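Beta-N-acetylhexosaminidase (Arthrobacter aurescens, PDB 3RCN) probably hydrolyses terminal non-reducing N-acetyl-D-hexosamine residues from N-acetyl-beta-D-hexosaminides, as a glycoside hydrolase of family 20. Local coordinates at residues I11-S16 and I478-W483; A112-A117 and E507-E512; Y396-C401 and G447-A452; L406-R411 and F472-A477. All coordinates share one frame; numbering follows the deposited sequence. Where two conformers were deposited one is given.

Overall arrangement
Along the chain the segments come as 11-16, 112-117, 396-401, 406-411, 447-452, 472-477, 478-483 and 507-512. Contact 3 pairs the last two strands of the catalytic alpha-beta barrel. Contact 4, centred about 20 Å from it, ties the loop after strand 397-400 to helix 474-483. Contact 1 uses the later turns of that same helix, about 16 Å from contact 4 between centres, and brings in the N-terminal domain. Contact 2 makes a second link to that domain at the end of helix 491-508, about 33 Å from contact 3 between centres. The two consecutive helices thus connect the N-terminal domain to the barrel.

Contact 1 of 4, residues I11-S16 and I478-W483; sequences IPAPWS and ISEVFW
Pro-12, Ala-13 and Trp-15 dock on Glu-480 and Trp-483 in a buried loop-to-helix contact, where the stretch leading into strand 16-26 of the N-terminal domain lies against helix 474-483 of the catalytic barrel. Pro-12, which follows a cis peptide bond, is the apolar wedge: its CB lies 3.8 Å from Trp-483 CB, while its CG is a van der Waals neighbour (3.8 Å) of Ser-479 OG, which hydrogen-bonds to Ser-476 O. Glu-480 holds the backbone just beyond. Its CG is anti to the backbone N (chi1 -179°), a bend at chi2 (148°) turns CD out of the extended line, and OE1 meets Ala-13 N in a hydrogen bond of 2.8 Å. The amide meets that oxygen from above the carboxylate plane. The other oxygen, OE2, is taken by Tyr-432 and by a salt bridge to Arg-497. A glutamine in its place would probably leave Arg-497 without its ionic partner. Further along, Trp-15 NE1 gives an almost straight bond (177°) to Trp-483 O, 3.1 Å away and in the plane of the indole. Trp-483 sends its own NE1 to Asp-134, which also accepts from the backbone N of Trp-15. One backbone group of each segment, Ala-13 N and Trp-483 O, is therefore met by a side chain of the other, and the carboxylate of Glu-480 is likely to stay charged beside Arg-497.

Contact 2 of 4, residues A112-A117 and E507-E512; sequences AALRQA and EAMGVE
The guanidinium of Arg-115 lies flat against the end of helix 491-508, with Ala-508 CA 3.5 Å above its plane and over its centre. Ala-508 CB sits over the same group, 3.6 Å from Arg-115 NE. At the edge, in plane, a water accepts from Arg-115 NH2 at 3.2 Å and donates to Glu-507 OE1, bridging the two charged groups; Glu-507 OE2 hydrogen-bonds to Tyr-513 OH. Arg-115 NH1 forms salt bridges with Glu-228 and Asp-225 of the second subunit. The arginine chain folds over Ala-508 by a bend at chi2 (-84°), which places CD 3.8 Å from Ala-508 O. An alanine here would probably leave those two acids without this cation and Ala-508 without the guanidinium over it. Beside the arginine, Leu-114 CB packs 4.1 Å from Ala-508 CB. It also lies 3.9 Å from CG of Met-509, a selenomethionine modelled in two conformers, so this second touch is less sure. Just past Met-509, Gly-510 turns to positive phi and its N bonds back to Glu-507 O at 3.2 Å. The helix thus ends in a Schellman motif, and the N-terminal domain packs beside it at the interface with the second subunit.

Contact 3 of 4, residues Y396-C401 and G447-A452; sequences YDVVMC and GRLLGA
Val-398 and Met-400 pair with segment 447-452 as neighbouring parallel strands, their axes 4.5 Å apart at closest approach. Three backbone hydrogen bonds hold them: Val-398 N to Arg-448 O at 3.1 Å, Leu-450 N to Val-398 O at 2.9 Å and Met-400 N to Gly-451 O at 2.9 Å. Val-398 bridges to Leu-449, but Met-400 bridges to Ala-452, so Val-399 alone stands against both Leu-450 and Gly-451. That extra residue makes a beta bulge, and the backbone angles of Gly-451 would jam a CB against the carbonyl oxygen of Leu-450. Apolar contacts lie on both faces. On the one carrying Val-398, Leu-449 CD2 reaches 3.9 Å from Val-398 CG1 and 4.2 Å from Met-400 CG. On the other, Val-399 CG1, anti to its carbonyl carbon (chi1 -61°), lies 3.8 Å from Leu-450 CB. Among the charged groups, Asp-397 OD2 and Arg-448 NH1 stay 4.4 Å apart, too far for a salt bridge. These are the seventh and eighth strands of the catalytic alpha-beta barrel: strand 378-381 flanks 397-400, strand 140-146 pairs with 449-456 on its other side, closing the ring, Val-398 packs against helix 385-393, and Val-399 and Leu-450 meet Tyr-140.

Contact 4 of 4, residues L406-R411 and F472-A477; sequences LYLDHR and FPRLSA
Arg-474 reaches across to the backbone of segment 406-411 and grips His-410 O with both terminal nitrogens. NH1 makes the better bond, 2.8 Å, with the donor tilted 27° from the carbonyl plane; the one from NH2, at 3.1 Å, is weak. Leu-408 O lies 2.7 Å from the same NH2. Leu-408 also lies over the guanidinium, its CD2 3.9 Å above the plane and offset toward the rim. The two side chains run alongside in opposite senses, while Leu-408 CD1 comes to 4.3 Å from Leu-475 CD1. The two carbonyls belong to a type I beta turn, Tyr-407 to His-410, in the loop after strand 397-400 of the barrel; the arginine belongs to helix 474-483, just after Pro-473 with its cis peptide bond. A bend at chi3 of Arg-474 (-68°) turns NE out of the extended line of the chain. Further out, Ala-470 O accepts from NH2, Thr-426 O accepts weakly from NH1, and a glycerol, probably from the crystallisation liquor, lies about 3 Å from the arginine side chain. Behind the turn, Leu-406 and Leu-408 bond through their backbones to Asn-455 of strand 449-456. Tyr-407, with its CB over the centre of the His-410 ring, has its side chain about 7 Å from that of Glu-316, the predicted proton donor.

Contact 1 of 4, residues I11-S16 and I478-W483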
loop_
_atom_site.group_PDB
_atom_site.type_symbol
_atom_site.label_atom_id
_atom_site.label_comp_id
_atom_site.label_asym_id
_atom_site.label_seq_id
_atom_site.Cartn_x
_atom_site.Cartn_y
_atom_site.Cartn_z
ATOM N N ILE A 11 -4.935 -8.989 -21.836
ATOM C CA ILE A 11 -6.166 -8.278 -21.515
ATOM C C ILE A 11 -5.815 -6.841 -21.146
ATOM O O ILE A 11 -4.903 -6.614 -20.351
ATOM C CB ILE A 11 -6.841 -8.917 -20.284
ATOM C CG1 ILE A 11 -7.432 -10.280 -20.627
ATOM C CG2 ILE A 11 -7.910 -8.022 -19.714
ATOM C CD1 ILE A 11 -7.944 -11.020 -19.423
ATOM N N PRO A 12 -6.587 -5.866 -21.657
ATOM C CA PRO A 12 -7.640 -5.984 -22.686
ATOM C C PRO A 12 -7.083 -6.511 -24.012
ATOM O O PRO A 12 -5.966 -6.174 -24.374
ATOM C CB PRO A 12 -8.088 -4.530 -22.908
ATOM C CG PRO A 12 -7.495 -3.739 -21.776
ATOM C CD PRO A 12 -6.270 -4.463 -21.344
ATOM N N ALA A 13 -7.860 -7.304 -24.739
ATOM C CA ALA A 13 -7.438 -7.796 -26.050
ATOM C C ALA A 13 -7.235 -6.642 -27.023
ATOM O O ALA A 13 -8.109 -5.796 -27.160
ATOM C CB ALA A 13 -8.477 -8.761 -26.604
ATOM N N PRO A 14 -6.086 -6.616 -27.719
ATOM C CA PRO A 14 -5.768 -5.574 -28.707
ATOM C C PRO A 14 -6.660 -5.708 -29.935
ATOM O O PRO A 14 -7.295 -6.742 -30.121
ATOM C CB PRO A 14 -4.316 -5.879 -29.100
ATOM C CG PRO A 14 -3.862 -6.978 -28.195
ATOM C CD PRO A 14 -5.074 -7.680 -27.706
ATOM N N TRP A 15 -6.717 -4.678 -30.768
ATOM C CA TRP A 15 -7.601 -4.729 -31.925
ATOM C C TRP A 15 -7.135 -5.699 -33.010
ATOM O O TRP A 15 -7.948 -6.454 -33.542
ATOM C CB TRP A 15 -7.895 -3.331 -32.462
ATOM C CG TRP A 15 -8.981 -2.661 -31.676
ATOM C CD1 TRP A 15 -8.962 -2.366 -30.340
ATOM C CD2 TRP A 15 -10.251 -2.214 -32.167
ATOM N NE1 TRP A 15 -10.141 -1.759 -29.975
ATOM C CE2 TRP A 15 -10.946 -1.652 -31.077
ATOM C CE3 TRP A 15 -10.863 -2.230 -33.422
ATOM C CZ2 TRP A 15 -12.222 -1.115 -31.203
ATOM C CZ3 TRP A 15 -12.134 -1.691 -33.548
ATOM C CH2 TRP A 15 -12.799 -1.143 -32.445
ATOM N N SER A 16 -5.844 -5.692 -33.332
ATOM C CA SER A 16 -5.278 -6.728 -34.211
ATOM C C SER A 16 -3.971 -7.321 -33.674
ATOM O O SER A 16 -3.112 -6.609 -33.154
ATOM C CB SER A 16 -5.088 -6.210 -35.641
ATOM O OG SER A 16 -4.012 -5.292 -35.720
ATOM N N ILE A 478 -14.409 -5.495 -17.557
ATOM C CA ILE A 478 -14.837 -4.145 -17.886
ATOM C C ILE A 478 -13.774 -3.378 -18.678
ATOM O O ILE A 478 -14.097 -2.695 -19.645
ATOM C CB ILE A 478 -15.260 -3.380 -16.611
ATOM C CG1 ILE A 478 -16.656 -3.827 -16.178
ATOM C CG2 ILE A 478 -15.274 -1.895 -16.843
ATOM C CD1 ILE A 478 -16.899 -3.768 -14.690
ATOM N N SER A 479 -12.509 -3.489 -18.291
ATOM C CA SER A 479 -11.459 -2.769 -19.013
ATOM C C SER A 479 -11.431 -3.195 -20.477
ATOM O O SER A 479 -11.096 -2.392 -21.352
ATOM C CB SER A 479 -10.076 -2.961 -18.372
ATOM O OG SER A 479 -9.527 -4.247 -18.648
ATOM N N GLU A 480 -11.784 -4.455 -20.741
ATOM C CA GLU A 480 -11.829 -4.963 -22.111
ATOM C C GLU A 480 -13.035 -4.398 -22.866
ATOM O O GLU A 480 -12.932 -3.977 -24.020
ATOM C CB GLU A 480 -11.849 -6.495 -22.137
ATOM C CG GLU A 480 -11.862 -7.056 -23.548
ATOM C CD GLU A 480 -11.137 -8.391 -23.691
ATOM O OE1 GLU A 480 -9.943 -8.461 -23.338
ATOM O OE2 GLU A 480 -11.760 -9.362 -24.173
ATOM N N VAL A 481 -14.182 -4.397 -22.198
ATOM C CA VAL A 481 -15.382 -3.812 -22.768
ATOM C C VAL A 481 -15.117 -2.363 -23.189
ATOM O O VAL A 481 -15.551 -1.944 -24.251
ATOM C CB VAL A 481 -16.572 -3.895 -21.781
ATOM C CG1 VAL A 481 -17.765 -3.101 -22.296
ATOM C CG2 VAL A 481 -16.951 -5.357 -21.508
ATOM N N PHE A 482 -14.373 -1.614 -22.374
ATOM C CA PHE A 482 -14.071 -0.209 -22.682
ATOM C C PHE A 482 -13.004 -0.014 -23.755
ATOM O O PHE A 482 -13.068 0.944 -24.522
ATOM C CB PHE A 482 -13.617 0.554 -21.433
ATOM C CG PHE A 482 -14.662 0.647 -20.362
ATOM C CD1 PHE A 482 -15.899 0.055 -20.528
ATOM C CD2 PHE A 482 -14.397 1.332 -19.181
ATOM C CE1 PHE A 482 -16.864 0.145 -19.533
ATOM C CE2 PHE A 482 -15.347 1.422 -18.182
ATOM C CZ PHE A 482 -16.588 0.828 -18.359
ATOM N N TRP A 483 -11.951 -0.822 -23.701
ATOM C CA TRP A 483 -10.868 -0.751 -24.679
ATOM C C TRP A 483 -11.055 -1.473 -26.025
ATOM O O TRP A 483 -10.882 -0.877 -27.092
ATOM C CB TRP A 483 -9.544 -1.206 -24.037
ATOM C CG TRP A 483 -8.405 -1.067 -24.970
ATOM C CD1 TRP A 483 -8.033 -1.944 -25.945
ATOM C CD2 TRP A 483 -7.516 0.046 -25.069
ATOM N NE1 TRP A 483 -6.944 -1.459 -26.626
ATOM C CE2 TRP A 483 -6.608 -0.236 -26.109
ATOM C CE3 TRP A 483 -7.397 1.253 -24.378
ATOM C CZ2 TRP A 483 -5.597 0.643 -26.475
ATOM C CZ3 TRP A 483 -6.393 2.126 -24.741
ATOM C CH2 TRP A 483 -5.504 1.818 -25.781
#

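Contact 2 of 4, residues A112-A117 and E507-E512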
loop_
_atom_site.group_PDB
_atom_site.type_symbol
_atom_site.label_atom_id
_atom_site.label_comp_id
_atom_site.label_asym_id
_atom_site.label_seq_id
_atom_site.Cartn_x
_atom_site.Cartn_y
_atom_site.Cartn_z
ATOM N N ALA A 112 6.230 -11.583 -14.160
ATOM C CA ALA A 112 7.369 -11.147 -13.341
ATOM C C ALA A 112 7.775 -9.718 -13.694
ATOM O O ALA A 112 8.443 -9.028 -12.919
ATOM C CB ALA A 112 8.548 -12.090 -13.475
ATOM N N ALA A 113 7.349 -9.285 -14.869
ATOM C CA ALA A 113 7.587 -7.926 -15.324
ATOM C C ALA A 113 6.767 -6.897 -14.541
ATOM O O ALA A 113 7.067 -5.709 -14.594
ATOM C CB ALA A 113 7.297 -7.823 -16.802
ATOM N N LEU A 114 5.750 -7.358 -13.807
ATOM C CA LEU A 114 4.912 -6.485 -12.970
ATOM C C LEU A 114 5.317 -6.391 -11.499
ATOM O O LEU A 114 4.693 -5.661 -10.721
ATOM C CB LEU A 114 3.458 -6.950 -13.032
ATOM C CG LEU A 114 2.929 -7.037 -14.457
ATOM C CD1 LEU A 114 1.559 -7.676 -14.492
ATOM C CD2 LEU A 114 2.904 -5.647 -15.047
ATOM N N ARG A 115 6.335 -7.152 -11.103
ATOM C CA ARG A 115 6.839 -7.079 -9.740
ATOM C C ARG A 115 7.661 -5.805 -9.538
ATOM O O ARG A 115 8.159 -5.220 -10.493
ATOM C CB ARG A 115 7.674 -8.318 -9.415
ATOM C CG ARG A 115 6.931 -9.628 -9.606
ATOM C CD ARG A 115 6.094 -9.987 -8.392
ATOM N NE ARG A 115 5.357 -11.235 -8.586
ATOM C CZ ARG A 115 4.627 -11.823 -7.641
ATOM N NH1 ARG A 115 4.546 -11.285 -6.432
ATOM N NH2 ARG A 115 3.989 -12.960 -7.901
ATOM N N GLN A 116 7.810 -5.385 -8.289
ATOM C CA GLN A 116 8.605 -4.203 -7.964
ATOM C C GLN A 116 10.077 -4.539 -7.689
ATOM O O GLN A 116 10.892 -3.644 -7.518
ATOM C CB GLN A 116 7.980 -3.440 -6.784
ATOM C CG GLN A 116 6.532 -2.952 -7.038
ATOM C CD GLN A 116 5.920 -2.221 -5.837
ATOM O OE1 GLN A 116 6.527 -1.308 -5.263
ATOM N NE2 GLN A 116 4.713 -2.631 -5.448
ATOM N N ALA A 117 10.405 -5.828 -7.625
ATOM C CA ALA A 117 11.800 -6.302 -7.537
ATOM C C ALA A 117 11.919 -7.620 -8.299
ATOM O O ALA A 117 10.923 -8.321 -8.457
ATOM C CB ALA A 117 12.229 -6.467 -6.089
ATOM N N GLU A 507 -2.093 -11.125 -9.327
ATOM C CA GLU A 507 -1.360 -11.602 -8.165
ATOM C C GLU A 507 -0.032 -10.875 -8.062
ATOM O O GLU A 507 0.383 -10.489 -6.980
ATOM C CB GLU A 507 -1.141 -13.112 -8.216
ATOM C CG GLU A 507 -2.391 -13.932 -7.917
ATOM C CD GLU A 507 -2.183 -15.428 -8.142
ATOM O OE1 GLU A 507 -1.073 -15.948 -7.842
ATOM O OE2 GLU A 507 -3.132 -16.085 -8.627
ATOM N N ALA A 508 0.624 -10.677 -9.195
ATOM C CA ALA A 508 1.930 -10.042 -9.201
ATOM C C ALA A 508 1.861 -8.571 -8.758
ATOM O O ALA A 508 2.833 -8.028 -8.233
ATOM C CB ALA A 508 2.582 -10.178 -10.586
HETATM N N MSE A 509 0.711 -7.936 -8.968
HETATM C CA MSE A 509 0.536 -6.522 -8.626
HETATM C C MSE A 509 -0.037 -6.325 -7.223
HETATM O O MSE A 509 -0.364 -5.204 -6.828
HETATM C CB MSE A 509 -0.345 -5.809 -9.659
HETATM C CG MSE A 509 0.234 -5.801 -11.068
HETATM SE SE MSE A 509 -0.615 -4.498 -12.257
HETATM C CE MSE A 509 0.321 -2.900 -11.636
ATOM N N GLY A 510 -0.188 -7.418 -6.485
ATOM C CA GLY A 510 -0.668 -7.348 -5.117
ATOM C C GLY A 510 -2.176 -7.244 -4.975
ATOM O O GLY A 510 -2.686 -6.798 -3.947
ATOM N N VAL A 511 -2.910 -7.668 -5.991
ATOM C CA VAL A 511 -4.353 -7.495 -5.960
ATOM C C VAL A 511 -5.033 -8.771 -5.491
ATOM O O VAL A 511 -4.946 -9.784 -6.170
ATOM C CB VAL A 511 -4.890 -7.136 -7.378
ATOM C CG1 VAL A 511 -6.396 -7.010 -7.360
ATOM C CG2 VAL A 511 -4.248 -5.857 -7.882
ATOM N N GLU A 512 -5.721 -8.723 -4.352
ATOM C CA GLU A 512 -6.447 -9.901 -3.914
ATOM C C GLU A 512 -7.868 -9.806 -4.447
ATOM O O GLU A 512 -8.689 -9.092 -3.896
ATOM C CB GLU A 512 -6.521 -9.967 -2.378
ATOM C CG GLU A 512 -5.219 -9.639 -1.627
ATOM C CD GLU A 512 -5.308 -9.879 -0.105
ATOM O OE1 GLU A 512 -4.902 -8.977 0.662
ATOM O OE2 GLU A 512 -5.766 -10.969 0.319
HETATM O O HOH W 1 1.743 -14.875 -6.787
#

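Contact 3 of 4, residues Y396-C401 and G447-A452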
loop_
_atom_site.group_PDB
_atom_site.type_symbol
_atom_site.label_atom_id
_atom_site.label_comp_id
_atom_site.label_asym_id
_atom_site.label_seq_id
_atom_site.Cartn_x
_atom_site.Cartn_y
_atom_site.Cartn_z
ATOM N N TYR A 396 -26.184 17.370 -23.660
ATOM C CA TYR A 396 -25.220 17.057 -22.626
ATOM C C TYR A 396 -24.339 15.908 -23.109
ATOM O O TYR A 396 -24.832 14.971 -23.740
ATOM C CB TYR A 396 -25.933 16.695 -21.315
ATOM C CG TYR A 396 -26.734 17.839 -20.719
ATOM C CD1 TYR A 396 -26.748 19.092 -21.331
ATOM C CD2 TYR A 396 -27.464 17.673 -19.542
ATOM C CE1 TYR A 396 -27.473 20.147 -20.799
ATOM C CE2 TYR A 396 -28.194 18.726 -18.997
ATOM C CZ TYR A 396 -28.194 19.962 -19.633
ATOM O OH TYR A 396 -28.910 21.021 -19.109
ATOM N N ASP A 397 -23.036 15.994 -22.841
ATOM C CA ASP A 397 -22.137 14.856 -23.056
ATOM C C ASP A 397 -22.394 13.795 -21.992
ATOM O O ASP A 397 -22.665 14.108 -20.843
ATOM C CB ASP A 397 -20.665 15.277 -23.038
ATOM C CG ASP A 397 -20.247 16.007 -24.304
ATOM O OD1 ASP A 397 -20.927 15.855 -25.343
ATOM O OD2 ASP A 397 -19.234 16.734 -24.261
ATOM N N VAL A 398 -22.313 12.537 -22.389
ATOM C CA VAL A 398 -22.720 11.442 -21.531
ATOM C C VAL A 398 -21.597 10.405 -21.337
ATOM O O VAL A 398 -20.810 10.143 -22.247
ATOM C CB VAL A 398 -23.955 10.758 -22.136
ATOM C CG1 VAL A 398 -24.309 9.479 -21.389
ATOM C CG2 VAL A 398 -25.122 11.720 -22.152
ATOM N N VAL A 399 -21.516 9.847 -20.134
ATOM C CA VAL A 399 -20.757 8.632 -19.884
ATOM C C VAL A 399 -21.691 7.666 -19.161
ATOM O O VAL A 399 -22.399 8.063 -18.234
ATOM C CB VAL A 399 -19.505 8.902 -19.037
ATOM C CG1 VAL A 399 -18.586 9.855 -19.761
ATOM C CG2 VAL A 399 -19.886 9.485 -17.705
HETATM N N MSE A 400 -21.731 6.411 -19.603
HETATM C CA MSE A 400 -22.639 5.438 -19.000
HETATM C C MSE A 400 -22.029 4.721 -17.791
HETATM O O MSE A 400 -20.903 4.218 -17.835
HETATM C CB MSE A 400 -23.094 4.402 -20.025
HETATM C CG MSE A 400 -23.771 4.991 -21.234
HETATM SE SE MSE A 400 -25.491 5.797 -20.794
HETATM C CE MSE A 400 -26.296 4.220 -19.942
ATOM N N CYS A 401 -22.784 4.718 -16.702
ATOM C CA CYS A 401 -22.491 3.887 -15.558
ATOM C C CYS A 401 -23.792 3.387 -14.960
ATOM O O CYS A 401 -24.197 3.826 -13.885
ATOM C CB CYS A 401 -21.672 4.654 -14.520
ATOM S SG CYS A 401 -22.203 6.344 -14.220
ATOM N N GLY A 447 -25.695 15.822 -28.138
ATOM C CA GLY A 447 -24.841 15.295 -27.091
ATOM C C GLY A 447 -24.007 14.176 -27.672
ATOM O O GLY A 447 -24.456 13.490 -28.602
ATOM N N ARG A 448 -22.797 13.987 -27.147
ATOM C CA ARG A 448 -21.960 12.874 -27.595
ATOM C C ARG A 448 -21.594 11.913 -26.479
ATOM O O ARG A 448 -21.436 12.314 -25.327
ATOM C CB ARG A 448 -20.701 13.368 -28.319
ATOM C CG ARG A 448 -20.004 14.567 -27.690
ATOM C CD ARG A 448 -18.815 15.010 -28.538
ATOM N NE ARG A 448 -17.807 13.956 -28.662
ATOM C CZ ARG A 448 -16.662 13.924 -27.980
ATOM N NH1 ARG A 448 -16.371 14.895 -27.123
ATOM N NH2 ARG A 448 -15.801 12.926 -28.157
ATOM N N LEU A 449 -21.440 10.641 -26.839
ATOM C CA LEU A 449 -21.107 9.610 -25.866
ATOM C C LEU A 449 -19.601 9.556 -25.744
ATOM O O LEU A 449 -18.900 9.219 -26.702
ATOM C CB LEU A 449 -21.613 8.250 -26.329
ATOM C CG LEU A 449 -22.535 7.514 -25.369
ATOM C CD1 LEU A 449 -22.647 6.054 -25.758
ATOM C CD2 LEU A 449 -21.993 7.638 -23.968
ATOM N N LEU A 450 -19.104 9.905 -24.565
ATOM C CA LEU A 450 -17.677 9.901 -24.313
ATOM C C LEU A 450 -17.150 8.501 -23.995
ATOM O O LEU A 450 -16.019 8.156 -24.351
ATOM C CB LEU A 450 -17.355 10.858 -23.173
ATOM C CG LEU A 450 -17.823 12.284 -23.399
ATOM C CD1 LEU A 450 -17.171 13.195 -22.387
ATOM C CD2 LEU A 450 -17.469 12.680 -24.815
ATOM N N GLY A 451 -17.973 7.708 -23.317
ATOM C CA GLY A 451 -17.544 6.414 -22.819
ATOM C C GLY A 451 -18.363 5.906 -21.640
ATOM O O GLY A 451 -19.548 6.239 -21.473
ATOM N N ALA A 452 -17.720 5.066 -20.835
ATOM C CA ALA A 452 -18.373 4.420 -19.701
ATOM C C ALA A 452 -17.501 4.448 -18.447
ATOM O O ALA A 452 -16.331 4.826 -18.499
ATOM C CB ALA A 452 -18.783 2.982 -20.050
#

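Contact 4 of 4, residues L406-R411 and F472-A477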
loop_
_atom_site.group_PDB
_atom_site.type_symbol
_atom_site.label_atom_id
_atom_site.label_comp_id
_atom_site.label_asym_id
_atom_site.label_seq_id
_atom_site.Cartn_x
_atom_site.Cartn_y
_atom_site.Cartn_z
ATOM N N LEU A 406 -22.827 -1.694 -13.983
ATOM C CA LEU A 406 -21.481 -1.252 -13.643
ATOM C C LEU A 406 -21.155 -0.896 -12.183
ATOM O O LEU A 406 -20.143 -0.229 -11.938
ATOM C CB LEU A 406 -21.021 -0.163 -14.608
ATOM C CG LEU A 406 -20.964 -0.654 -16.055
ATOM C CD1 LEU A 406 -20.256 0.349 -16.940
ATOM C CD2 LEU A 406 -20.270 -1.997 -16.124
ATOM N N TYR A 407 -22.055 -1.178 -11.243
ATOM C CA TYR A 407 -21.762 -0.876 -9.832
ATOM C C TYR A 407 -21.077 -2.056 -9.142
ATOM O O TYR A 407 -21.667 -3.129 -8.968
ATOM C CB TYR A 407 -23.025 -0.452 -9.062
ATOM C CG TYR A 407 -23.429 0.997 -9.292
ATOM C CD1 TYR A 407 -22.975 1.700 -10.399
ATOM C CD2 TYR A 407 -24.238 1.670 -8.384
ATOM C CE1 TYR A 407 -23.326 3.016 -10.606
ATOM C CE2 TYR A 407 -24.597 3.001 -8.586
ATOM C CZ TYR A 407 -24.137 3.663 -9.701
ATOM O OH TYR A 407 -24.481 4.980 -9.923
ATOM N N LEU A 408 -19.826 -1.844 -8.740
ATOM C CA LEU A 408 -18.974 -2.938 -8.286
ATOM C C LEU A 408 -19.059 -3.216 -6.786
ATOM O O LEU A 408 -18.482 -4.180 -6.298
ATOM C CB LEU A 408 -17.519 -2.692 -8.700
ATOM C CG LEU A 408 -17.262 -2.552 -10.201
ATOM C CD1 LEU A 408 -15.782 -2.279 -10.494
ATOM C CD2 LEU A 408 -17.742 -3.796 -10.931
ATOM N N ASP A 409 -19.762 -2.367 -6.052
ATOM C CA ASP A 409 -20.082 -2.675 -4.666
ATOM C C ASP A 409 -21.152 -3.776 -4.611
ATOM O O ASP A 409 -21.392 -4.363 -3.560
ATOM C CB ASP A 409 -20.512 -1.417 -3.890
ATOM C CG ASP A 409 -21.670 -0.660 -4.560
ATOM O OD1 ASP A 409 -22.616 -0.270 -3.835
ATOM O OD2 ASP A 409 -21.633 -0.427 -5.796
ATOM N N HIS A 410 -21.762 -4.087 -5.751
ATOM C CA HIS A 410 -22.824 -5.091 -5.778
ATOM C C HIS A 410 -22.271 -6.501 -5.809
ATOM O O HIS A 410 -21.276 -6.768 -6.482
ATOM C CB HIS A 410 -23.768 -4.907 -6.973
ATOM C CG HIS A 410 -24.607 -3.675 -6.901
ATOM N ND1 HIS A 410 -25.687 -3.464 -7.730
ATOM C CD2 HIS A 410 -24.517 -2.577 -6.112
ATOM C CE1 HIS A 410 -26.224 -2.291 -7.456
ATOM N NE2 HIS A 410 -25.533 -1.734 -6.477
ATOM N N ARG A 411 -22.970 -7.398 -5.116
ATOM C CA ARG A 411 -22.589 -8.794 -4.966
ATOM C C ARG A 411 -22.317 -9.505 -6.290
ATOM O O ARG A 411 -23.020 -9.291 -7.270
ATOM C CB ARG A 411 -23.681 -9.532 -4.208
ATOM C CG ARG A 411 -24.980 -9.662 -4.965
ATOM C CD ARG A 411 -26.125 -9.487 -3.998
ATOM N NE ARG A 411 -27.423 -9.433 -4.661
ATOM C CZ ARG A 411 -28.341 -10.388 -4.577
ATOM N NH1 ARG A 411 -28.102 -11.478 -3.862
ATOM N NH2 ARG A 411 -29.497 -10.247 -5.201
ATOM N N PHE A 472 -12.148 -6.560 -8.447
ATOM C CA PHE A 472 -11.600 -7.587 -9.334
ATOM C C PHE A 472 -12.154 -8.958 -9.040
ATOM O O PHE A 472 -12.475 -9.259 -7.888
ATOM C CB PHE A 472 -10.079 -7.596 -9.261
ATOM C CG PHE A 472 -9.460 -6.361 -9.814
ATOM C CD1 PHE A 472 -9.275 -6.223 -11.182
ATOM C CD2 PHE A 472 -9.092 -5.319 -8.974
ATOM C CE1 PHE A 472 -8.718 -5.078 -11.712
ATOM C CE2 PHE A 472 -8.526 -4.169 -9.494
ATOM C CZ PHE A 472 -8.339 -4.045 -10.870
ATOM N N PRO A 473 -12.228 -9.820 -10.068
ATOM C CA PRO A 473 -11.845 -9.733 -11.487
ATOM C C PRO A 473 -12.723 -8.847 -12.407
ATOM O O PRO A 473 -12.333 -8.598 -13.548
ATOM C CB PRO A 473 -11.887 -11.195 -11.933
ATOM C CG PRO A 473 -13.013 -11.766 -11.132
ATOM C CD PRO A 473 -12.976 -11.065 -9.796
ATOM N N ARG A 474 -13.917 -8.463 -11.963
ATOM C CA ARG A 474 -14.861 -7.736 -12.825
ATOM C C ARG A 474 -14.268 -6.553 -13.584
ATOM O O ARG A 474 -14.505 -6.404 -14.768
ATOM C CB ARG A 474 -16.085 -7.275 -12.032
ATOM C CG ARG A 474 -16.998 -8.417 -11.677
ATOM C CD ARG A 474 -18.197 -7.925 -10.921
ATOM N NE ARG A 474 -17.844 -7.436 -9.599
ATOM C CZ ARG A 474 -18.728 -6.978 -8.723
ATOM N NH1 ARG A 474 -20.021 -6.937 -9.030
ATOM N NH2 ARG A 474 -18.318 -6.560 -7.541
ATOM N N LEU A 475 -13.489 -5.726 -12.904
ATOM C CA LEU A 475 -12.864 -4.569 -13.531
ATOM C C LEU A 475 -11.914 -4.954 -14.687
ATOM O O LEU A 475 -11.628 -4.140 -15.568
ATOM C CB LEU A 475 -12.121 -3.755 -12.472
ATOM C CG LEU A 475 -11.701 -2.351 -12.880
ATOM C CD1 LEU A 475 -12.865 -1.636 -13.555
ATOM C CD2 LEU A 475 -11.214 -1.557 -11.669
ATOM N N SER A 476 -11.422 -6.190 -14.685
ATOM C CA SER A 476 -10.581 -6.651 -15.783
ATOM C C SER A 476 -11.424 -6.870 -17.035
ATOM O O SER A 476 -11.029 -6.485 -18.140
ATOM C CB SER A 476 -9.849 -7.944 -15.418
ATOM O OG SER A 476 -8.965 -7.747 -14.332
ATOM N N ALA A 477 -12.580 -7.502 -16.854
ATOM C CA ALA A 477 -13.517 -7.722 -17.951
ATOM C C ALA A 477 -14.074 -6.386 -18.484
ATOM O O ALA A 477 -14.185 -6.167 -19.698
ATOM C CB ALA A 477 -14.636 -8.628 -17.489
#